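PDB 4BLO: packaging enzyme P4 from Pseudomonas phage phi6, which hydrolyses nucleoside triphosphates as a hexameric RecA-like ATPase, probably to drive packaging of the viral RNA genome into the phage capsid. Local coordinates for residues V144-G149 against V162-L167; K42-A47 against L171-G176. All blocks are in the same frame, centred on the assembly; numbering follows the deposited sequence.

Contact 1: residues V144-G149 against V162-L167; sequences VLIRWG and VHISTL
Trp148 reaches across to residues 162-167 with its indole lying against Ile164. CG of the tryptophan stands anti to its backbone N (chi1 -165°), and CD1 of Ile164 sits over one face of the five-membered ring, 3.6 Å from its centroid and 13° off the normal, a CH-pi contact. The rim of the same ring is held by a hydrogen bond: NE1 donates to Ser165 O at 2.9 Å, the acceptor lying in the indole plane, whereas the donor stands above the plane of the carbonyl. One side chain is thus fixed by a methyl on its face and an oxygen at its edge. Further back the two strands run parallel. Val162 N bonds to Leu145 O, Arg147 N to Val162 O at 3.0 Å, and Ile164 N to Arg147 O at 3.3 Å. On one face of the sheet Ile146 and Val162 lie side by side, CG1 to CG1 3.8 Å, and CG2 of Ile146 meets CG1 of Ile164. On the other, CB of Arg147 packs on CD2 of His163 at 3.6 Å, while the guanidinium turns away to salt bridges with Asp156 and Glu153; Asp156 also accepts a hydrogen bond from His163 NE2. Ile97 of a neighbouring subunit packs on Trp148. This parallel pairing, at the end of the sheet within this chain, belongs to the RecA-like P-loop NTPase core, with Arg147 close to the calcium and ADP site.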
ATOM      1  N   VAL L 144      40.406   6.894   5.220  1.00 36.68           N
ATOM      2  CA  VAL L 144      39.743   6.749   3.923  1.00 36.61           C
ATOM      3  C   VAL L 144      38.325   7.344   4.043  1.00 38.04           C
ATOM      4  O   VAL L 144      37.569   6.954   4.928  1.00 39.37           O
ATOM      5  CB  VAL L 144      39.740   5.255   3.461  1.00 41.27           C
ATOM      6  CG1 VAL L 144      38.976   5.079   2.153  1.00 39.92           C
ATOM      7  CG2 VAL L 144      41.166   4.713   3.318  1.00 43.34           C
ATOM      8  N   LEU L 145      37.981   8.285   3.166  1.00 31.84           N
ATOM      9  CA  LEU L 145      36.666   8.917   3.156  1.00 30.11           C
ATOM     10  C   LEU L 145      35.881   8.490   1.915  1.00 33.63           C
ATOM     11  O   LEU L 145      36.172   8.951   0.808  1.00 34.15           O
ATOM     12  CB  LEU L 145      36.776  10.462   3.247  1.00 29.95           C
ATOM     13  CG  LEU L 145      35.486  11.295   3.028  1.00 33.36           C
ATOM     14  CD1 LEU L 145      34.500  11.157   4.181  1.00 31.40           C
ATOM     15  CD2 LEU L 145      35.821  12.745   2.787  1.00 38.19           C
ATOM     16  N   ILE L 146      34.892   7.587   2.110  1.00 28.25           N
ATOM     17  CA  ILE L 146      34.015   7.115   1.044  1.00 26.99           C
ATOM     18  C   ILE L 146      32.934   8.149   0.877  1.00 29.04           C
ATOM     19  O   ILE L 146      32.254   8.502   1.848  1.00 27.14           O
ATOM     20  CB  ILE L 146      33.436   5.698   1.302  1.00 29.66           C
ATOM     21  CG1 ILE L 146      34.552   4.630   1.428  1.00 30.74           C
ATOM     22  CG2 ILE L 146      32.373   5.316   0.230  1.00 28.43           C
ATOM     23  CD1 ILE L 146      34.063   3.338   1.984  1.00 33.11           C
ATOM     24  N   ARG L 147      32.808   8.674  -0.352  1.00 26.28           N
ATOM     25  CA  ARG L 147      31.798   9.676  -0.662  1.00 24.98           C
ATOM     26  C   ARG L 147      30.736   9.050  -1.560  1.00 30.21           C
ATOM     27  O   ARG L 147      31.045   8.508  -2.631  1.00 32.19           O
ATOM     28  CB  ARG L 147      32.423  10.934  -1.239  1.00 22.58           C
ATOM     29  CG  ARG L 147      32.968  11.834  -0.151  1.00 22.69           C
ATOM     30  CD  ARG L 147      32.514  13.273  -0.374  1.00 26.63           C
ATOM     31  NE  ARG L 147      31.577  13.760   0.645  1.00 26.23           N
ATOM     32  CZ  ARG L 147      30.761  14.806   0.492  1.00 45.50           C
ATOM     33  NH1 ARG L 147      30.712  15.459  -0.662  1.00 23.77           N
ATOM     34  NH2 ARG L 147      29.957  15.178   1.477  1.00 48.40           N
ATOM     35  N   TRP L 148      29.487   9.051  -1.064  1.00 26.71           N
ATOM     36  CA  TRP L 148      28.364   8.415  -1.743  1.00 27.12           C
ATOM     37  C   TRP L 148      27.090   9.263  -1.575  1.00 33.09           C
ATOM     38  O   TRP L 148      26.769   9.677  -0.460  1.00 33.60           O
ATOM     39  CB  TRP L 148      28.203   7.005  -1.145  1.00 25.81           C
ATOM     40  CG  TRP L 148      27.357   6.036  -1.904  1.00 27.94           C
ATOM     41  CD1 TRP L 148      27.283   5.880  -3.261  1.00 31.61           C
ATOM     42  CD2 TRP L 148      26.561   4.985  -1.335  1.00 27.76           C
ATOM     43  NE1 TRP L 148      26.427   4.846  -3.570  1.00 30.79           N
ATOM     44  CE2 TRP L 148      25.976   4.273  -2.407  1.00 31.68           C
ATOM     45  CE3 TRP L 148      26.249   4.600  -0.014  1.00 28.33           C
ATOM     46  CZ2 TRP L 148      25.114   3.191  -2.204  1.00 30.99           C
ATOM     47  CZ3 TRP L 148      25.379   3.537   0.182  1.00 29.53           C
ATOM     48  CH2 TRP L 148      24.809   2.856  -0.901  1.00 30.51           C
ATOM     49  N   GLY L 149      26.413   9.541  -2.693  1.00 30.17           N
ATOM     50  CA  GLY L 149      25.151  10.278  -2.748  1.00 30.27           C
ATOM     51  C   GLY L 149      25.106  11.596  -2.002  1.00 34.78           C
ATOM     52  O   GLY L 149      24.105  11.920  -1.354  1.00 33.42           O
ATOM     53  N   VAL L 162      37.198   8.755  -1.837  1.00 43.11           N
ATOM     54  CA  VAL L 162      36.996   7.673  -2.805  1.00 41.39           C
ATOM     55  C   VAL L 162      35.498   7.687  -3.176  1.00 39.85           C
ATOM     56  O   VAL L 162      34.630   7.445  -2.330  1.00 37.10           O
ATOM     57  CB  VAL L 162      37.541   6.287  -2.335  1.00 44.89           C
ATOM     58  CG1 VAL L 162      37.202   6.001  -0.881  1.00 43.63           C
ATOM     59  CG2 VAL L 162      37.093   5.151  -3.251  1.00 44.78           C
ATOM     60  N   HIS L 163      35.214   8.064  -4.435  1.00 34.51           N
ATOM     61  CA  HIS L 163      33.858   8.217  -4.939  1.00 31.63           C
ATOM     62  C   HIS L 163      33.320   6.917  -5.501  1.00 36.53           C
ATOM     63  O   HIS L 163      33.830   6.397  -6.499  1.00 35.79           O
ATOM     64  CB  HIS L 163      33.776   9.342  -5.973  1.00 32.03           C
ATOM     65  CG  HIS L 163      34.147  10.677  -5.401  1.00 34.32           C
ATOM     66  ND1 HIS L 163      35.436  11.195  -5.534  1.00 36.42           N
ATOM     67  CD2 HIS L 163      33.407  11.534  -4.654  1.00 33.85           C
ATOM     68  CE1 HIS L 163      35.423  12.352  -4.891  1.00 34.78           C
ATOM     69  NE2 HIS L 163      34.224  12.605  -4.350  1.00 33.84           N
ATOM     70  N   ILE L 164      32.280   6.391  -4.826  1.00 34.49           N
ATOM     71  CA  ILE L 164      31.581   5.171  -5.216  1.00 35.43           C
ATOM     72  C   ILE L 164      30.173   5.528  -5.769  1.00 43.03           C
ATOM     73  O   ILE L 164      29.728   6.685  -5.677  1.00 43.93           O
ATOM     74  CB  ILE L 164      31.524   4.137  -4.054  1.00 38.21           C
ATOM     75  CG1 ILE L 164      30.696   4.655  -2.865  1.00 36.62           C
ATOM     76  CG2 ILE L 164      32.933   3.697  -3.618  1.00 40.97           C
ATOM     77  CD1 ILE L 164      29.918   3.646  -2.192  1.00 29.78           C
ATOM     78  N   SER L 165      29.488   4.521  -6.343  1.00 40.51           N
ATOM     79  CA  SER L 165      28.160   4.628  -6.932  1.00 39.18           C
ATOM     80  C   SER L 165      27.200   3.559  -6.403  1.00 43.42           C
ATOM     81  O   SER L 165      26.011   3.849  -6.315  1.00 44.65           O
ATOM     82  CB  SER L 165      28.247   4.523  -8.452  1.00 42.63           C
ATOM     83  OG  SER L 165      28.616   3.230  -8.905  1.00 52.74           O
ATOM     84  N   THR L 166      27.694   2.330  -6.071  1.00 38.33           N
ATOM     85  CA  THR L 166      26.858   1.203  -5.612  1.00 36.59           C
ATOM     86  C   THR L 166      27.133   0.789  -4.154  1.00 39.93           C
ATOM     87  O   THR L 166      28.178   1.123  -3.592  1.00 38.18           O
ATOM     88  CB  THR L 166      26.999  -0.040  -6.546  1.00 38.99           C
ATOM     89  OG1 THR L 166      28.158  -0.820  -6.226  1.00 39.27           O
ATOM     90  CG2 THR L 166      26.974   0.311  -8.028  1.00 34.34           C
ATOM     91  N   LEU L 167      26.190   0.009  -3.567  1.00 38.18           N
ATOM     92  CA  LEU L 167      26.290  -0.552  -2.210  1.00 37.90           C
ATOM     93  C   LEU L 167      27.414  -1.601  -2.169  1.00 42.71           C
ATOM     94  O   LEU L 167      28.132  -1.692  -1.172  1.00 41.25           O
ATOM     95  CB  LEU L 167      24.945  -1.166  -1.759  1.00 37.57           C
ATOM     96  CG  LEU L 167      24.940  -1.920  -0.405  1.00 43.13           C
ATOM     97  CD1 LEU L 167      25.241  -0.995   0.768  1.00 42.41           C
ATOM     98  CD2 LEU L 167      23.640  -2.655  -0.190  1.00 47.43           C
TER

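Contact 2: residues K42-A47 against L171-G176; sequences KTYIAA and LIVCIG
Helices 42-47 and 171-176 cross at -70°, their axes 9.5 Å apart at closest approach, and the backbones come nearest where the CA atoms of Ile45 and Gly176 are 5.7 Å apart. Into this crossing Tyr44 extends its ring, CG anti to the backbone N (chi1 178°). CG2 of Ile172 lies over one face, 3.5 Å from Tyr44 CG and displaced toward the rim, which makes a CH-pi contact. Gly176 comes to the ring's edge, its CA 4.5 Å from Tyr44 CD2, so that the edge meets backbone there. The helix carrying Ile172 and Gly176 flanks the central sheet of the RecA-like fold, with Cys174 directed away from helix 42-47 and packed on Val184 and Val186 of strand 184-187, so helix 38-54 forms a further layer outside it. Beyond the ring, the phenolic OH touches CG2 of Val173 at 3.7 Å and is hydrogen-bonded to Ile64 O, which ties the polar end of a buried side chain to the backbone just before helix 66-69. Ile45 joins from the next position along its helix: its CG1, 3.5 Å from Gly176 O, and its CD1 both make van der Waals contact with that backbone carbonyl oxygen.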
ATOM      1  N   LYS L  42      38.962  -9.816  -1.574  1.00 46.10           N
ATOM      2  CA  LYS L  42      40.357 -10.283  -1.604  1.00 48.49           C
ATOM      3  C   LYS L  42      41.093  -9.705  -2.824  1.00 52.83           C
ATOM      4  O   LYS L  42      42.201  -9.186  -2.685  1.00 53.53           O
ATOM      5  CB  LYS L  42      40.436 -11.820  -1.621  1.00 52.96           C
ATOM      6  CG  LYS L  42      39.963 -12.515  -0.346  1.00 64.70           C
ATOM      7  CD  LYS L  42      40.433 -13.975  -0.254  1.00 73.61           C
ATOM      8  CE  LYS L  42      39.736 -14.909  -1.222  1.00 81.09           C
ATOM      9  NZ  LYS L  42      40.228 -16.302  -1.083  1.00 84.05           N
ATOM     10  N   THR L  43      40.439  -9.764  -4.002  1.00 49.34           N
ATOM     11  CA  THR L  43      40.945  -9.260  -5.280  1.00 50.97           C
ATOM     12  C   THR L  43      41.210  -7.754  -5.180  1.00 55.23           C
ATOM     13  O   THR L  43      42.234  -7.280  -5.681  1.00 56.03           O
ATOM     14  CB  THR L  43      39.961  -9.604  -6.416  1.00 53.38           C
ATOM     15  OG1 THR L  43      39.586 -10.984  -6.319  1.00 49.69           O
ATOM     16  CG2 THR L  43      40.551  -9.335  -7.795  1.00 52.36           C
ATOM     17  N   TYR L  44      40.301  -7.016  -4.503  1.00 50.24           N
ATOM     18  CA  TYR L  44      40.427  -5.574  -4.277  1.00 48.28           C
ATOM     19  C   TYR L  44      41.659  -5.284  -3.416  1.00 51.15           C
ATOM     20  O   TYR L  44      42.446  -4.424  -3.797  1.00 49.64           O
ATOM     21  CB  TYR L  44      39.156  -5.005  -3.625  1.00 46.24           C
ATOM     22  CG  TYR L  44      39.231  -3.525  -3.308  1.00 46.05           C
ATOM     23  CD1 TYR L  44      39.092  -2.569  -4.311  1.00 48.18           C
ATOM     24  CD2 TYR L  44      39.384  -3.079  -1.998  1.00 45.06           C
ATOM     25  CE1 TYR L  44      39.161  -1.204  -4.026  1.00 48.31           C
ATOM     26  CE2 TYR L  44      39.446  -1.716  -1.697  1.00 44.68           C
ATOM     27  CZ  TYR L  44      39.337  -0.781  -2.716  1.00 51.99           C
ATOM     28  OH  TYR L  44      39.388   0.566  -2.429  1.00 46.30           O
ATOM     29  N   ILE L  45      41.843  -6.023  -2.290  1.00 48.63           N
ATOM     30  CA  ILE L  45      42.984  -5.864  -1.373  1.00 50.00           C
ATOM     31  C   ILE L  45      44.302  -6.031  -2.159  1.00 57.84           C
ATOM     32  O   ILE L  45      45.165  -5.152  -2.077  1.00 59.61           O
ATOM     33  CB  ILE L  45      42.894  -6.828  -0.149  1.00 53.38           C
ATOM     34  CG1 ILE L  45      41.711  -6.445   0.769  1.00 50.60           C
ATOM     35  CG2 ILE L  45      44.217  -6.855   0.649  1.00 57.14           C
ATOM     36  CD1 ILE L  45      41.198  -7.560   1.676  1.00 50.81           C
ATOM     37  N   ALA L  46      44.414  -7.115  -2.965  1.00 54.86           N
ATOM     38  CA  ALA L  46      45.575  -7.419  -3.812  1.00 56.93           C
ATOM     39  C   ALA L  46      45.890  -6.275  -4.801  1.00 60.42           C
ATOM     40  O   ALA L  46      47.054  -5.914  -4.966  1.00 61.89           O
ATOM     41  CB  ALA L  46      45.333  -8.712  -4.571  1.00 59.24           C
ATOM     42  N   ALA L  47      44.848  -5.688  -5.416  1.00 55.85           N
ATOM     43  CA  ALA L  47      44.963  -4.583  -6.365  1.00 56.32           C
ATOM     44  C   ALA L  47      45.463  -3.300  -5.681  1.00 62.65           C
ATOM     45  O   ALA L  47      46.291  -2.588  -6.268  1.00 64.93           O
ATOM     46  CB  ALA L  47      43.623  -4.330  -7.041  1.00 54.75           C
ATOM     47  N   LEU L 171      30.757  -1.684   0.518  1.00 39.59           N
ATOM     48  CA  LEU L 171      31.166  -2.837   1.314  1.00 38.72           C
ATOM     49  C   LEU L 171      32.571  -3.310   0.933  1.00 43.65           C
ATOM     50  O   LEU L 171      33.336  -3.651   1.832  1.00 43.92           O
ATOM     51  CB  LEU L 171      30.148  -3.978   1.187  1.00 38.26           C
ATOM     52  CG  LEU L 171      28.742  -3.689   1.751  1.00 40.66           C
ATOM     53  CD1 LEU L 171      27.752  -4.704   1.265  1.00 39.38           C
ATOM     54  CD2 LEU L 171      28.749  -3.646   3.270  1.00 43.85           C
ATOM     55  N   ILE L 172      32.930  -3.272  -0.369  1.00 40.24           N
ATOM     56  CA  ILE L 172      34.258  -3.662  -0.854  1.00 41.80           C
ATOM     57  C   ILE L 172      35.335  -2.802  -0.173  1.00 46.51           C
ATOM     58  O   ILE L 172      36.279  -3.353   0.397  1.00 47.12           O
ATOM     59  CB  ILE L 172      34.344  -3.564  -2.405  1.00 45.41           C
ATOM     60  CG1 ILE L 172      33.632  -4.742  -3.071  1.00 46.52           C
ATOM     61  CG2 ILE L 172      35.792  -3.500  -2.887  1.00 47.41           C
ATOM     62  CD1 ILE L 172      33.345  -4.539  -4.533  1.00 46.32           C
ATOM     63  N   VAL L 173      35.177  -1.468  -0.221  1.00 41.45           N
ATOM     64  CA  VAL L 173      36.135  -0.527   0.347  1.00 41.37           C
ATOM     65  C   VAL L 173      36.124  -0.613   1.881  1.00 44.45           C
ATOM     66  O   VAL L 173      37.202  -0.637   2.482  1.00 47.25           O
ATOM     67  CB  VAL L 173      35.908   0.925  -0.151  1.00 45.06           C
ATOM     68  CG1 VAL L 173      37.055   1.839   0.280  1.00 45.94           C
ATOM     69  CG2 VAL L 173      35.752   0.972  -1.665  1.00 45.52           C
ATOM     70  N   CYS L 174      34.929  -0.696   2.503  1.00 37.19           N
ATOM     71  CA  CYS L 174      34.780  -0.777   3.957  1.00 36.36           C
ATOM     72  C   CYS L 174      35.428  -2.053   4.525  1.00 44.22           C
ATOM     73  O   CYS L 174      36.274  -1.943   5.413  1.00 45.31           O
ATOM     74  CB  CYS L 174      33.313  -0.673   4.361  1.00 34.45           C
ATOM     75  SG  CYS L 174      32.666   1.023   4.382  1.00 36.10           S
ATOM     76  N   ILE L 175      35.056  -3.250   4.007  1.00 41.75           N
ATOM     77  CA  ILE L 175      35.602  -4.534   4.465  1.00 42.82           C
ATOM     78  C   ILE L 175      37.073  -4.674   4.030  1.00 49.41           C
ATOM     79  O   ILE L 175      37.919  -4.994   4.862  1.00 50.88           O
ATOM     80  CB  ILE L 175      34.739  -5.747   4.002  1.00 45.67           C
ATOM     81  CG1 ILE L 175      33.313  -5.664   4.586  1.00 43.45           C
ATOM     82  CG2 ILE L 175      35.401  -7.092   4.370  1.00 48.68           C
ATOM     83  CD1 ILE L 175      32.238  -6.386   3.765  1.00 46.75           C
ATOM     84  N   GLY L 176      37.354  -4.421   2.756  1.00 46.65           N
ATOM     85  CA  GLY L 176      38.698  -4.526   2.194  1.00 48.70           C
ATOM     86  C   GLY L 176      39.757  -3.729   2.915  1.00 53.29           C
ATOM     87  O   GLY L 176      40.735  -4.308   3.401  1.00 54.76           O
TER

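From the N terminus, helix 38-54 supplies the first half of contact 2, and the chain then runs through the Walker A region, whose residues bind ADP, before reaching strand 144-147. Contact 1 closes a short loop of 12 residues between 149 and 162; strand 161-163 leads almost directly into helix 167-179, which completes contact 2 across 123 intervening residues. The small loop is therefore nested in the large one. The two contacts also touch: Ile146 CD1 packs against Cys174 SG at 3.6 Å and against Val173 CB at 3.7 Å. Helix 167-179 thus lies between one face of the sheet, over strands 144-147 and 184-187, and helix 38-54, joining three successive layers of the fold.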